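Local coordinates for protein tail assembly chaperone (Enterobacteria phage HK97, PDB 2OB9) that probably acts as a chaperone in phage tail assembly, and probably forms a spiral assembly of several copies, at residues K21-P26 with V33-P38; P26-V31 with G102-R107; V74-V79 with P87-D92. All coordinates share one frame; numbering follows the deposited sequence.

Contact 1 of 3, residues K21-P26 with V33-P38; sequences KTVVVP and VVLREP
Val23 and Leu35 meet on one face of an antiparallel beta hairpin formed by strands 20-25 and 31-36. Their side chains cross obliquely. The closest atoms are Val23 CG2 and Leu35 CD1, 3.8 Å apart. Val23 CG2 lies beside its own backbone N, anti to the carbonyl carbon (chi1 165° places CG1 anti to N), and this turns it to the leucine. Lys21 and Val33 are on the same face. Further along, Val25 and Val33 cross at about a right angle, with Val25 CG1 3.9 Å from Val33 CG1. Helix 103-113 packs on this side: Gln111 touches both Val23 and Leu35, and Val104 touches Val25. Lys21 also sends its NZ to the backbone O of Gln111. The other face carries Thr22 and Val34. Here Thr22 OG1 approaches Val34 CG2 to 3.9 Å, and Met15 from a loop lies against Val34.

The backbones hold this register with four hydrogen bonds. Lys21 and Leu35 form one hydrogen-bonded pair, and Val23 and Val33 form the next. Between them, Thr22 and Val34 are a non-hydrogen-bonded pair with CA atoms 4.6 Å apart. The short strand axes are at 132°, well short of antiparallel, so the ribbon is strongly twisted. Strand 80-81 continues the sheet beyond 31-36, which makes 31-36 the middle strand of three. In the assembly, Leu7 of the third subunit packs on Val33.

The straightest of the four bonds runs from Val23 N to Val33 O, 3.0 Å long with an angle of 175° at the hydrogen. Val34 CA also lies 3.2 Å from Lys21 O, in a CA-H...O contact.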
ATOM      1  N   LYS A  21     -18.739  26.223 -25.720  1.00 54.31           N
ATOM      2  CA  LYS A  21     -20.029  26.879 -25.922  1.00 55.33           C
ATOM      3  C   LYS A  21     -19.975  28.373 -25.599  1.00 55.08           C
ATOM      4  O   LYS A  21     -19.080  28.836 -24.905  1.00 54.24           O
ATOM      5  CB  LYS A  21     -21.151  26.183 -25.109  1.00 55.40           C
ATOM      6  CG  LYS A  21     -20.823  25.947 -23.626  1.00 55.94           C
ATOM      7  CD  LYS A  21     -22.072  25.480 -22.884  1.00 57.28           C
ATOM      8  CE  LYS A  21     -21.881  25.621 -21.389  1.00 60.63           C
ATOM      9  NZ  LYS A  21     -21.580  24.334 -20.684  1.00 63.35           N
ATOM     10  N   THR A  22     -20.948  29.112 -26.123  1.00 55.70           N
ATOM     11  CA  THR A  22     -21.134  30.489 -25.771  1.00 55.98           C
ATOM     12  C   THR A  22     -22.105  30.591 -24.620  1.00 56.50           C
ATOM     13  O   THR A  22     -23.191  30.013 -24.643  1.00 57.65           O
ATOM     14  CB  THR A  22     -21.598  31.315 -26.968  1.00 56.47           C
ATOM     15  OG1 THR A  22     -20.596  31.243 -27.990  1.00 56.19           O
ATOM     16  CG2 THR A  22     -21.772  32.787 -26.575  1.00 55.48           C
ATOM     17  N   VAL A  23     -21.678  31.330 -23.607  1.00 56.43           N
ATOM     18  CA  VAL A  23     -22.408  31.575 -22.382  1.00 56.44           C
ATOM     19  C   VAL A  23     -22.516  33.110 -22.183  1.00 55.70           C
ATOM     20  O   VAL A  23     -21.533  33.830 -22.318  1.00 54.76           O
ATOM     21  CB  VAL A  23     -21.653  30.894 -21.177  1.00 56.58           C
ATOM     22  CG1 VAL A  23     -22.132  31.400 -19.829  1.00 58.70           C
ATOM     23  CG2 VAL A  23     -21.814  29.419 -21.251  1.00 58.19           C
ATOM     24  N   VAL A  24     -23.730  33.584 -21.901  1.00 55.47           N
ATOM     25  CA  VAL A  24     -23.951  34.939 -21.405  1.00 54.58           C
ATOM     26  C   VAL A  24     -23.690  34.954 -19.901  1.00 54.94           C
ATOM     27  O   VAL A  24     -24.131  34.043 -19.174  1.00 55.75           O
ATOM     28  CB  VAL A  24     -25.389  35.428 -21.688  1.00 54.21           C
ATOM     29  CG1 VAL A  24     -25.678  36.746 -20.945  1.00 53.54           C
ATOM     30  CG2 VAL A  24     -25.603  35.588 -23.170  1.00 52.31           C
ATOM     31  N   VAL A  25     -22.963  35.965 -19.423  1.00 54.24           N
ATOM     32  CA  VAL A  25     -22.762  36.097 -17.989  1.00 53.81           C
ATOM     33  C   VAL A  25     -23.404  37.360 -17.393  1.00 54.46           C
ATOM     34  O   VAL A  25     -22.813  38.434 -17.398  1.00 53.89           O
ATOM     35  CB  VAL A  25     -21.311  35.665 -17.515  1.00 54.18           C
ATOM     36  CG1 VAL A  25     -20.264  35.686 -18.640  1.00 53.32           C
ATOM     37  CG2 VAL A  25     -20.858  36.265 -16.146  1.00 52.66           C
ATOM     38  N   PRO A  26     -24.645  37.195 -16.871  1.00 55.37           N
ATOM     39  CA  PRO A  26     -25.536  38.216 -16.303  1.00 55.95           C
ATOM     40  C   PRO A  26     -24.832  39.168 -15.366  1.00 56.52           C
ATOM     41  O   PRO A  26     -25.140  40.365 -15.351  1.00 57.39           O
ATOM     42  CB  PRO A  26     -26.546  37.386 -15.493  1.00 56.32           C
ATOM     43  CG  PRO A  26     -26.617  36.066 -16.222  1.00 56.08           C
ATOM     44  CD  PRO A  26     -25.252  35.843 -16.816  1.00 55.06           C
ATOM     45  N   VAL A  33     -19.003  35.014 -23.131  1.00 49.69           N
ATOM     46  CA  VAL A  33     -17.692  34.387 -23.088  1.00 49.37           C
ATOM     47  C   VAL A  33     -17.867  33.043 -23.775  1.00 49.62           C
ATOM     48  O   VAL A  33     -18.991  32.623 -24.055  1.00 50.13           O
ATOM     49  CB  VAL A  33     -17.163  34.170 -21.613  1.00 49.65           C
ATOM     50  CG1 VAL A  33     -17.115  35.491 -20.866  1.00 49.49           C
ATOM     51  CG2 VAL A  33     -17.988  33.072 -20.822  1.00 47.53           C
ATOM     52  N   VAL A  34     -16.751  32.395 -24.076  1.00 49.26           N
ATOM     53  CA  VAL A  34     -16.746  31.052 -24.591  1.00 47.85           C
ATOM     54  C   VAL A  34     -16.089  30.178 -23.531  1.00 47.39           C
ATOM     55  O   VAL A  34     -15.029  30.489 -23.012  1.00 47.71           O
ATOM     56  CB  VAL A  34     -15.999  30.972 -25.961  1.00 48.68           C
ATOM     57  CG1 VAL A  34     -15.684  29.525 -26.326  1.00 47.10           C
ATOM     58  CG2 VAL A  34     -16.815  31.644 -27.087  1.00 46.53           C
ATOM     59  N   LEU A  35     -16.765  29.107 -23.179  1.00 47.45           N
ATOM     60  CA  LEU A  35     -16.251  28.114 -22.263  1.00 48.43           C
ATOM     61  C   LEU A  35     -15.851  26.875 -23.064  1.00 48.75           C
ATOM     62  O   LEU A  35     -16.639  26.355 -23.857  1.00 48.94           O
ATOM     63  CB  LEU A  35     -17.352  27.714 -21.230  1.00 48.04           C
ATOM     64  CG  LEU A  35     -17.849  28.780 -20.236  1.00 47.68           C
ATOM     65  CD1 LEU A  35     -18.810  28.180 -19.213  1.00 46.23           C
ATOM     66  CD2 LEU A  35     -16.685  29.531 -19.524  1.00 44.11           C
ATOM     67  N   ARG A  36     -14.627  26.416 -22.837  1.00 49.06           N
ATOM     68  CA  ARG A  36     -14.098  25.221 -23.478  1.00 49.52           C
ATOM     69  C   ARG A  36     -13.787  24.192 -22.384  1.00 48.41           C
ATOM     70  O   ARG A  36     -13.521  24.576 -21.278  1.00 48.21           O
ATOM     71  CB  ARG A  36     -12.850  25.578 -24.326  1.00 49.38           C
ATOM     72  CG  ARG A  36     -11.565  25.787 -23.542  1.00 50.56           C
ATOM     73  CD  ARG A  36     -10.475  25.796 -24.560  1.00 52.21           C
ATOM     74  NE  ARG A  36      -9.122  26.256 -24.243  1.00 50.32           N
ATOM     75  CZ  ARG A  36      -8.301  25.720 -23.346  1.00 56.44           C
ATOM     76  NH1 ARG A  36      -8.744  24.780 -22.497  1.00 58.56           N
ATOM     77  NH2 ARG A  36      -7.032  26.178 -23.247  1.00 54.69           N
ATOM     78  N   GLU A  37     -13.882  22.899 -22.684  1.00 48.26           N
ATOM     79  CA  GLU A  37     -13.368  21.870 -21.798  1.00 48.06           C
ATOM     80  C   GLU A  37     -11.855  22.114 -21.558  1.00 47.87           C
ATOM     81  O   GLU A  37     -11.209  22.733 -22.379  1.00 47.94           O
ATOM     82  CB  GLU A  37     -13.604  20.485 -22.393  1.00 47.75           C
ATOM     83  CG  GLU A  37     -12.763  20.195 -23.619  1.00 48.90           C
ATOM     84  CD  GLU A  37     -13.064  18.831 -24.181  1.00 51.20           C
ATOM     85  OE1 GLU A  37     -12.936  17.855 -23.412  1.00 51.87           O
ATOM     86  OE2 GLU A  37     -13.406  18.734 -25.383  1.00 53.06           O
ATOM     87  N   PRO A  38     -11.310  21.673 -20.411  1.00 48.47           N
ATOM     88  CA  PRO A  38      -9.878  21.874 -20.203  1.00 49.49           C
ATOM     89  C   PRO A  38      -9.003  21.040 -21.108  1.00 50.59           C
ATOM     90  O   PRO A  38      -9.388  19.931 -21.526  1.00 50.04           O
ATOM     91  CB  PRO A  38      -9.660  21.449 -18.743  1.00 49.87           C
ATOM     92  CG  PRO A  38     -11.031  21.499 -18.139  1.00 50.10           C
ATOM     93  CD  PRO A  38     -11.960  21.105 -19.214  1.00 48.14           C
TER

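Contact 2 of 3, residues P26-V31 with G102-R107; sequences PEWEGV and GPVHSR
Arg107 CG stands anti to its backbone N (chi1 -177°), and the chain then bends at chi3 (63°) as it approaches Glu27. Glu27 is itself bent at chi2 (-107°). The two charged groups meet tip to tip in a salt bridge, with Arg107 NH2 2.8 Å from Glu27 OE2. The bond is not straight. NH2 comes from above the carboxylate plane, and OE2 is tilted from the guanidinium plane.

Beside the salt bridge, Val104 fits between Glu27 and Trp28. Its two methyls divide the work. CG2 presses on the aliphatic part of the glutamate, 3.3 Å from Glu27 CG. CG1 sits on one face of the indole, offset toward the rim, 3.6 Å from Trp28 CE2. Trp28 also points its edge at the face of His105 in a T-shaped pair, with centroids 5.3 Å apart. Trp28 CZ2 is the atom over that face, 3.7 Å from His105 NE2. The same NE2 is hydrogen-bonded to the backbone O of Ala11 of the third subunit, and Ala11 packs on Trp28 as well.

Trp28 to Val31 form a type I' turn at the hairpin tip. This links strands 20-25 and 31-36. The residues leading into the turn, Glu27 and Trp28, lie against the first turn of helix 103-113, while Phe76 of helix 61-79 meets the His105 ring.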
ATOM      1  N   PRO A  26     -24.645  37.195 -16.871  1.00 55.37           N
ATOM      2  CA  PRO A  26     -25.536  38.216 -16.303  1.00 55.95           C
ATOM      3  C   PRO A  26     -24.832  39.168 -15.366  1.00 56.52           C
ATOM      4  O   PRO A  26     -25.140  40.365 -15.351  1.00 57.39           O
ATOM      5  CB  PRO A  26     -26.546  37.386 -15.493  1.00 56.32           C
ATOM      6  CG  PRO A  26     -26.617  36.066 -16.222  1.00 56.08           C
ATOM      7  CD  PRO A  26     -25.252  35.843 -16.816  1.00 55.06           C
ATOM      8  N   GLU A  27     -23.900  38.635 -14.579  1.00 56.49           N
ATOM      9  CA  GLU A  27     -23.263  39.401 -13.516  1.00 56.42           C
ATOM     10  C   GLU A  27     -22.025  40.139 -14.012  1.00 55.58           C
ATOM     11  O   GLU A  27     -21.473  40.985 -13.308  1.00 56.55           O
ATOM     12  CB  GLU A  27     -22.928  38.488 -12.342  1.00 56.30           C
ATOM     13  CG  GLU A  27     -22.543  37.114 -12.814  1.00 59.89           C
ATOM     14  CD  GLU A  27     -23.598  36.073 -12.564  1.00 60.20           C
ATOM     15  OE1 GLU A  27     -24.138  36.051 -11.446  1.00 57.87           O
ATOM     16  OE2 GLU A  27     -23.852  35.274 -13.483  1.00 61.44           O
ATOM     17  N   TRP A  28     -21.590  39.814 -15.222  1.00 54.37           N
ATOM     18  CA  TRP A  28     -20.552  40.592 -15.874  1.00 52.54           C
ATOM     19  C   TRP A  28     -21.168  41.344 -17.025  1.00 51.63           C
ATOM     20  O   TRP A  28     -20.714  41.251 -18.169  1.00 52.00           O
ATOM     21  CB  TRP A  28     -19.415  39.708 -16.360  1.00 51.69           C
ATOM     22  CG  TRP A  28     -18.660  38.951 -15.291  1.00 51.69           C
ATOM     23  CD1 TRP A  28     -18.681  39.149 -13.914  1.00 49.78           C
ATOM     24  CD2 TRP A  28     -17.702  37.920 -15.532  1.00 49.98           C
ATOM     25  NE1 TRP A  28     -17.803  38.273 -13.300  1.00 47.10           N
ATOM     26  CE2 TRP A  28     -17.192  37.512 -14.271  1.00 51.06           C
ATOM     27  CE3 TRP A  28     -17.226  37.291 -16.703  1.00 50.20           C
ATOM     28  CZ2 TRP A  28     -16.242  36.491 -14.152  1.00 51.60           C
ATOM     29  CZ3 TRP A  28     -16.286  36.285 -16.586  1.00 49.62           C
ATOM     30  CH2 TRP A  28     -15.796  35.898 -15.312  1.00 50.93           C
ATOM     31  N   GLU A  29     -22.242  42.059 -16.704  1.00 50.54           N
ATOM     32  CA  GLU A  29     -22.942  42.981 -17.619  1.00 49.61           C
ATOM     33  C   GLU A  29     -23.487  42.372 -18.896  1.00 48.69           C
ATOM     34  O   GLU A  29     -23.634  43.063 -19.899  1.00 49.14           O
ATOM     35  CB  GLU A  29     -22.095  44.234 -17.876  1.00 48.98           C
ATOM     36  CG  GLU A  29     -21.685  44.862 -16.539  1.00 50.66           C
ATOM     37  CD  GLU A  29     -20.839  46.104 -16.676  1.00 52.45           C
ATOM     38  OE1 GLU A  29     -20.481  46.470 -17.823  1.00 52.96           O
ATOM     39  OE2 GLU A  29     -20.526  46.707 -15.621  1.00 52.83           O
ATOM     40  N   GLY A  30     -23.825  41.087 -18.856  1.00 47.70           N
ATOM     41  CA  GLY A  30     -24.455  40.431 -19.997  1.00 46.64           C
ATOM     42  C   GLY A  30     -23.444  39.987 -21.035  1.00 46.75           C
ATOM     43  O   GLY A  30     -23.818  39.454 -22.056  1.00 46.94           O
ATOM     44  N   VAL A  31     -22.152  40.164 -20.759  1.00 47.51           N
ATOM     45  CA  VAL A  31     -21.072  39.812 -21.711  1.00 47.32           C
ATOM     46  C   VAL A  31     -21.117  38.333 -22.041  1.00 47.94           C
ATOM     47  O   VAL A  31     -21.426  37.496 -21.169  1.00 48.12           O
ATOM     48  CB  VAL A  31     -19.639  40.234 -21.158  1.00 47.37           C
ATOM     49  CG1 VAL A  31     -19.106  39.254 -20.091  1.00 45.14           C
ATOM     50  CG2 VAL A  31     -18.621  40.417 -22.269  1.00 45.60           C
ATOM     51  N   GLY A 102     -14.157  34.106  -7.109  1.00 55.37           N
ATOM     52  CA  GLY A 102     -15.326  33.952  -6.269  1.00 55.74           C
ATOM     53  C   GLY A 102     -16.437  33.232  -6.999  1.00 55.63           C
ATOM     54  O   GLY A 102     -16.174  32.469  -7.939  1.00 56.25           O
ATOM     55  N   PRO A 103     -17.683  33.444  -6.550  1.00 55.11           N
ATOM     56  CA  PRO A 103     -18.872  32.685  -6.964  1.00 54.78           C
ATOM     57  C   PRO A 103     -19.123  32.579  -8.485  1.00 54.25           C
ATOM     58  O   PRO A 103     -19.484  31.513  -8.968  1.00 55.49           O
ATOM     59  CB  PRO A 103     -20.019  33.434  -6.260  1.00 54.72           C
ATOM     60  CG  PRO A 103     -19.383  34.015  -5.045  1.00 54.91           C
ATOM     61  CD  PRO A 103     -18.009  34.448  -5.523  1.00 55.13           C
ATOM     62  N   VAL A 104     -18.970  33.671  -9.216  1.00 52.95           N
ATOM     63  CA  VAL A 104     -19.165  33.667 -10.665  1.00 52.18           C
ATOM     64  C   VAL A 104     -18.129  32.783 -11.382  1.00 51.96           C
ATOM     65  O   VAL A 104     -18.496  31.910 -12.171  1.00 52.11           O
ATOM     66  CB  VAL A 104     -19.214  35.122 -11.257  1.00 51.59           C
ATOM     67  CG1 VAL A 104     -19.356  35.100 -12.797  1.00 48.03           C
ATOM     68  CG2 VAL A 104     -20.346  35.900 -10.615  1.00 50.07           C
ATOM     69  N   HIS A 105     -16.849  33.010 -11.089  1.00 51.85           N
ATOM     70  CA  HIS A 105     -15.764  32.225 -11.665  1.00 51.38           C
ATOM     71  C   HIS A 105     -15.980  30.739 -11.416  1.00 51.29           C
ATOM     72  O   HIS A 105     -15.803  29.911 -12.291  1.00 51.07           O
ATOM     73  CB  HIS A 105     -14.420  32.651 -11.071  1.00 50.14           C
ATOM     74  CG  HIS A 105     -14.198  34.130 -11.096  1.00 52.06           C
ATOM     75  ND1 HIS A 105     -14.861  34.992 -10.252  1.00 51.89           N
ATOM     76  CD2 HIS A 105     -13.423  34.903 -11.892  1.00 51.78           C
ATOM     77  CE1 HIS A 105     -14.484  36.227 -10.501  1.00 52.23           C
ATOM     78  NE2 HIS A 105     -13.632  36.202 -11.514  1.00 53.91           N
ATOM     79  N   SER A 106     -16.376  30.411 -10.207  1.00 51.82           N
ATOM     80  CA  SER A 106     -16.503  29.027  -9.827  1.00 51.84           C
ATOM     81  C   SER A 106     -17.723  28.373 -10.481  1.00 50.93           C
ATOM     82  O   SER A 106     -17.685  27.210 -10.806  1.00 49.26           O
ATOM     83  CB  SER A 106     -16.477  28.897  -8.306  1.00 51.69           C
ATOM     84  OG  SER A 106     -17.796  28.911  -7.771  1.00 53.14           O
ATOM     85  N   ARG A 107     -18.771  29.154 -10.719  1.00 51.92           N
ATOM     86  CA  ARG A 107     -19.970  28.702 -11.463  1.00 52.96           C
ATOM     87  C   ARG A 107     -19.662  28.569 -12.966  1.00 51.85           C
ATOM     88  O   ARG A 107     -20.221  27.731 -13.649  1.00 51.15           O
ATOM     89  CB  ARG A 107     -21.101  29.707 -11.265  1.00 52.29           C
ATOM     90  CG  ARG A 107     -22.414  29.310 -11.940  1.00 56.52           C
ATOM     91  CD  ARG A 107     -23.526  30.423 -11.930  1.00 57.90           C
ATOM     92  NE  ARG A 107     -23.196  31.665 -12.682  1.00 64.99           N
ATOM     93  CZ  ARG A 107     -23.173  31.757 -14.016  1.00 68.08           C
ATOM     94  NH1 ARG A 107     -23.426  30.683 -14.777  1.00 66.70           N
ATOM     95  NH2 ARG A 107     -22.895  32.931 -14.599  1.00 69.30           N
TER

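Contact 3 of 3, residues V74-V79 with P87-D92; sequences VLFIDV and PVFSVD
Ile77 in the last turn of helix 61-79 comes closest to Phe89 of the loop that leads into the 3-10 turn at 91-92, with CA atoms 5.7 Å apart. The Ile77 and Phe89 side chains cross at about a right angle. Ile77 CG1 lies 4.0 Å from Phe89 CB. Its other branch, CG2, is anti to the backbone N and lies against the loop backbone, 3.7 Å from Ser90 O. Phe76 reaches the same phenylalanine from the preceding helix position. The two side chains meet at their ring atoms, Phe76 CE2 3.9 Å from Phe89 CE2.

The fold here is a helix followed by short strand 80-81, after which the chain returns along the helix end toward helix 94-98. Val97 of that next helix touches both phenylalanines, and Glu94 lies against Ile77. Met12 of the third subunit packs on Phe89. Within the loop, Val88 CG1 sits over the centre of one face of the Phe89 ring.

A water accepts from Phe89 N at 3.0 Å. It also lies near Ile77 O, close to the C-terminal end of the helix, at a distance too short to be trusted.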
ATOM      1  N   VAL A  74      -6.703  27.195 -11.612  1.00 53.01           N
ATOM      2  CA  VAL A  74      -5.870  26.680 -12.711  1.00 52.50           C
ATOM      3  C   VAL A  74      -6.693  26.110 -13.834  1.00 52.16           C
ATOM      4  O   VAL A  74      -6.404  26.353 -15.018  1.00 53.69           O
ATOM      5  CB  VAL A  74      -4.864  25.590 -12.192  1.00 53.19           C
ATOM      6  CG1 VAL A  74      -4.494  24.516 -13.280  1.00 53.68           C
ATOM      7  CG2 VAL A  74      -3.646  26.246 -11.621  1.00 52.64           C
ATOM      8  N   LEU A  75      -7.707  25.335 -13.479  1.00 50.86           N
ATOM      9  CA  LEU A  75      -8.660  24.893 -14.458  1.00 50.43           C
ATOM     10  C   LEU A  75      -9.420  26.094 -15.013  1.00 49.51           C
ATOM     11  O   LEU A  75      -9.712  26.149 -16.206  1.00 49.43           O
ATOM     12  CB  LEU A  75      -9.642  23.838 -13.878  1.00 49.28           C
ATOM     13  CG  LEU A  75      -9.311  22.365 -13.937  1.00 50.26           C
ATOM     14  CD1 LEU A  75     -10.503  21.511 -13.479  1.00 47.95           C
ATOM     15  CD2 LEU A  75      -8.864  21.988 -15.342  1.00 52.04           C
ATOM     16  N   PHE A  76      -9.795  27.031 -14.148  1.00 49.36           N
ATOM     17  CA  PHE A  76     -10.604  28.197 -14.594  1.00 48.79           C
ATOM     18  C   PHE A  76      -9.946  29.032 -15.685  1.00 49.62           C
ATOM     19  O   PHE A  76     -10.573  29.432 -16.692  1.00 50.97           O
ATOM     20  CB  PHE A  76     -10.976  29.107 -13.415  1.00 46.94           C
ATOM     21  CG  PHE A  76     -11.667  30.392 -13.846  1.00 47.43           C
ATOM     22  CD1 PHE A  76     -13.010  30.388 -14.229  1.00 45.86           C
ATOM     23  CD2 PHE A  76     -10.970  31.608 -13.879  1.00 45.71           C
ATOM     24  CE1 PHE A  76     -13.650  31.576 -14.633  1.00 42.28           C
ATOM     25  CE2 PHE A  76     -11.618  32.803 -14.293  1.00 46.06           C
ATOM     26  CZ  PHE A  76     -12.951  32.773 -14.644  1.00 46.15           C
ATOM     27  N   ILE A  77      -8.685  29.337 -15.441  1.00 49.72           N
ATOM     28  CA  ILE A  77      -7.892  30.106 -16.334  1.00 50.70           C
ATOM     29  C   ILE A  77      -7.822  29.424 -17.699  1.00 51.15           C
ATOM     30  O   ILE A  77      -7.734  30.079 -18.714  1.00 50.53           O
ATOM     31  CB  ILE A  77      -6.537  30.288 -15.710  1.00 50.52           C
ATOM     32  CG1 ILE A  77      -6.586  31.436 -14.706  1.00 50.48           C
ATOM     33  CG2 ILE A  77      -5.447  30.454 -16.744  1.00 51.95           C
ATOM     34  CD1 ILE A  77      -5.465  31.317 -13.661  1.00 54.67           C
ATOM     35  N   ASP A  78      -7.899  28.105 -17.703  1.00 52.37           N
ATOM     36  CA  ASP A  78      -7.778  27.353 -18.903  1.00 53.48           C
ATOM     37  C   ASP A  78      -9.092  27.228 -19.655  1.00 53.87           C
ATOM     38  O   ASP A  78      -9.118  27.184 -20.886  1.00 54.65           O
ATOM     39  CB  ASP A  78      -7.244  25.970 -18.565  1.00 55.24           C
ATOM     40  CG  ASP A  78      -6.840  25.190 -19.808  1.00 56.86           C
ATOM     41  OD1 ASP A  78      -5.863  25.603 -20.487  1.00 54.51           O
ATOM     42  OD2 ASP A  78      -7.526  24.182 -20.081  1.00 60.72           O
ATOM     43  N   VAL A  79     -10.199  27.170 -18.935  1.00 53.74           N
ATOM     44  CA  VAL A  79     -11.480  27.023 -19.616  1.00 52.88           C
ATOM     45  C   VAL A  79     -12.059  28.299 -20.198  1.00 52.25           C
ATOM     46  O   VAL A  79     -12.879  28.222 -21.095  1.00 53.01           O
ATOM     47  CB  VAL A  79     -12.539  26.288 -18.739  1.00 53.36           C
ATOM     48  CG1 VAL A  79     -11.983  24.972 -18.238  1.00 52.01           C
ATOM     49  CG2 VAL A  79     -13.055  27.175 -17.588  1.00 52.17           C
ATOM     50  N   PRO A  87      -7.892  32.902 -25.091  1.00 55.34           N
ATOM     51  CA  PRO A  87      -7.744  32.881 -23.617  1.00 55.28           C
ATOM     52  C   PRO A  87      -7.931  34.262 -22.992  1.00 54.46           C
ATOM     53  O   PRO A  87      -7.362  35.233 -23.477  1.00 55.91           O
ATOM     54  CB  PRO A  87      -6.279  32.446 -23.427  1.00 55.89           C
ATOM     55  CG  PRO A  87      -5.563  32.864 -24.820  1.00 55.26           C
ATOM     56  CD  PRO A  87      -6.679  32.368 -25.746  1.00 55.32           C
ATOM     57  N   VAL A  88      -8.714  34.372 -21.929  1.00 53.82           N
ATOM     58  CA  VAL A  88      -8.760  35.648 -21.197  1.00 52.50           C
ATOM     59  C   VAL A  88      -7.477  35.880 -20.349  1.00 52.30           C
ATOM     60  O   VAL A  88      -6.962  37.016 -20.262  1.00 52.60           O
ATOM     61  CB  VAL A  88     -10.036  35.767 -20.297  1.00 52.63           C
ATOM     62  CG1 VAL A  88     -10.064  37.125 -19.586  1.00 51.35           C
ATOM     63  CG2 VAL A  88     -11.300  35.604 -21.119  1.00 50.28           C
ATOM     64  N   PHE A  89      -7.014  34.813 -19.685  1.00 51.06           N
ATOM     65  CA  PHE A  89      -5.902  34.862 -18.750  1.00 49.73           C
ATOM     66  C   PHE A  89      -4.859  33.913 -19.245  1.00 50.77           C
ATOM     67  O   PHE A  89      -5.197  32.865 -19.803  1.00 51.50           O
ATOM     68  CB  PHE A  89      -6.333  34.450 -17.334  1.00 48.97           C
ATOM     69  CG  PHE A  89      -7.392  35.336 -16.740  1.00 47.08           C
ATOM     70  CD1 PHE A  89      -7.092  36.658 -16.375  1.00 47.03           C
ATOM     71  CD2 PHE A  89      -8.696  34.855 -16.538  1.00 47.31           C
ATOM     72  CE1 PHE A  89      -8.073  37.515 -15.840  1.00 45.80           C
ATOM     73  CE2 PHE A  89      -9.692  35.692 -15.983  1.00 46.41           C
ATOM     74  CZ  PHE A  89      -9.374  37.032 -15.629  1.00 45.67           C
ATOM     75  N   SER A  90      -3.583  34.282 -19.111  1.00 50.46           N
ATOM     76  CA  SER A  90      -2.534  33.297 -19.307  1.00 50.26           C
ATOM     77  C   SER A  90      -2.335  32.482 -18.015  1.00 50.80           C
ATOM     78  O   SER A  90      -2.721  32.891 -16.902  1.00 49.01           O
ATOM     79  CB  SER A  90      -1.204  33.962 -19.714  1.00 50.21           C
ATOM     80  OG  SER A  90      -0.702  34.674 -18.606  1.00 48.57           O
ATOM     81  N   VAL A  91      -1.710  31.321 -18.195  1.00 52.50           N
ATOM     82  CA  VAL A  91      -1.148  30.516 -17.097  1.00 54.12           C
ATOM     83  C   VAL A  91      -0.393  31.369 -16.067  1.00 54.71           C
ATOM     84  O   VAL A  91      -0.501  31.134 -14.864  1.00 55.42           O
ATOM     85  CB  VAL A  91      -0.279  29.327 -17.668  1.00 54.48           C
ATOM     86  CG1 VAL A  91       0.337  29.671 -19.045  1.00 55.04           C
ATOM     87  CG2 VAL A  91       0.786  28.862 -16.680  1.00 55.45           C
ATOM     88  N   ASP A  92       0.310  32.397 -16.543  1.00 55.47           N
ATOM     89  CA  ASP A  92       1.159  33.214 -15.700  1.00 56.84           C
ATOM     90  C   ASP A  92       0.438  34.123 -14.701  1.00 57.60           C
ATOM     91  O   ASP A  92       1.052  34.618 -13.760  1.00 57.68           O
ATOM     92  CB  ASP A  92       2.151  34.019 -16.559  1.00 56.83           C
ATOM     93  CG  ASP A  92       3.148  33.127 -17.284  1.00 58.04           C
ATOM     94  OD1 ASP A  92       3.493  32.036 -16.765  1.00 59.03           O
ATOM     95  OD2 ASP A  92       3.594  33.515 -18.379  1.00 60.30           O
TER
HETATM   96  O   HOH W   1      -8.592  32.349 -19.184  1.00 44.70           O

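Contacts 1 and 3 are buried, whereas contact 2 lies partly at the surface near the hairpin tip. Contacts 1 and 2 share Pro26 and the same hairpin. Contact 1 is built on backbone hydrogen bonds, with mostly aliphatic side chains on both faces. Contact 2 adds a salt bridge and an aromatic pair between a turn and a helix. Contact 3 is apolar, with a water lying between the backbones. It joins contact 1 through the Arg36-Asp78 salt bridge, and contacts 2 and 3 meet through their aromatic residues. All three contacts have residues touching the third subunit.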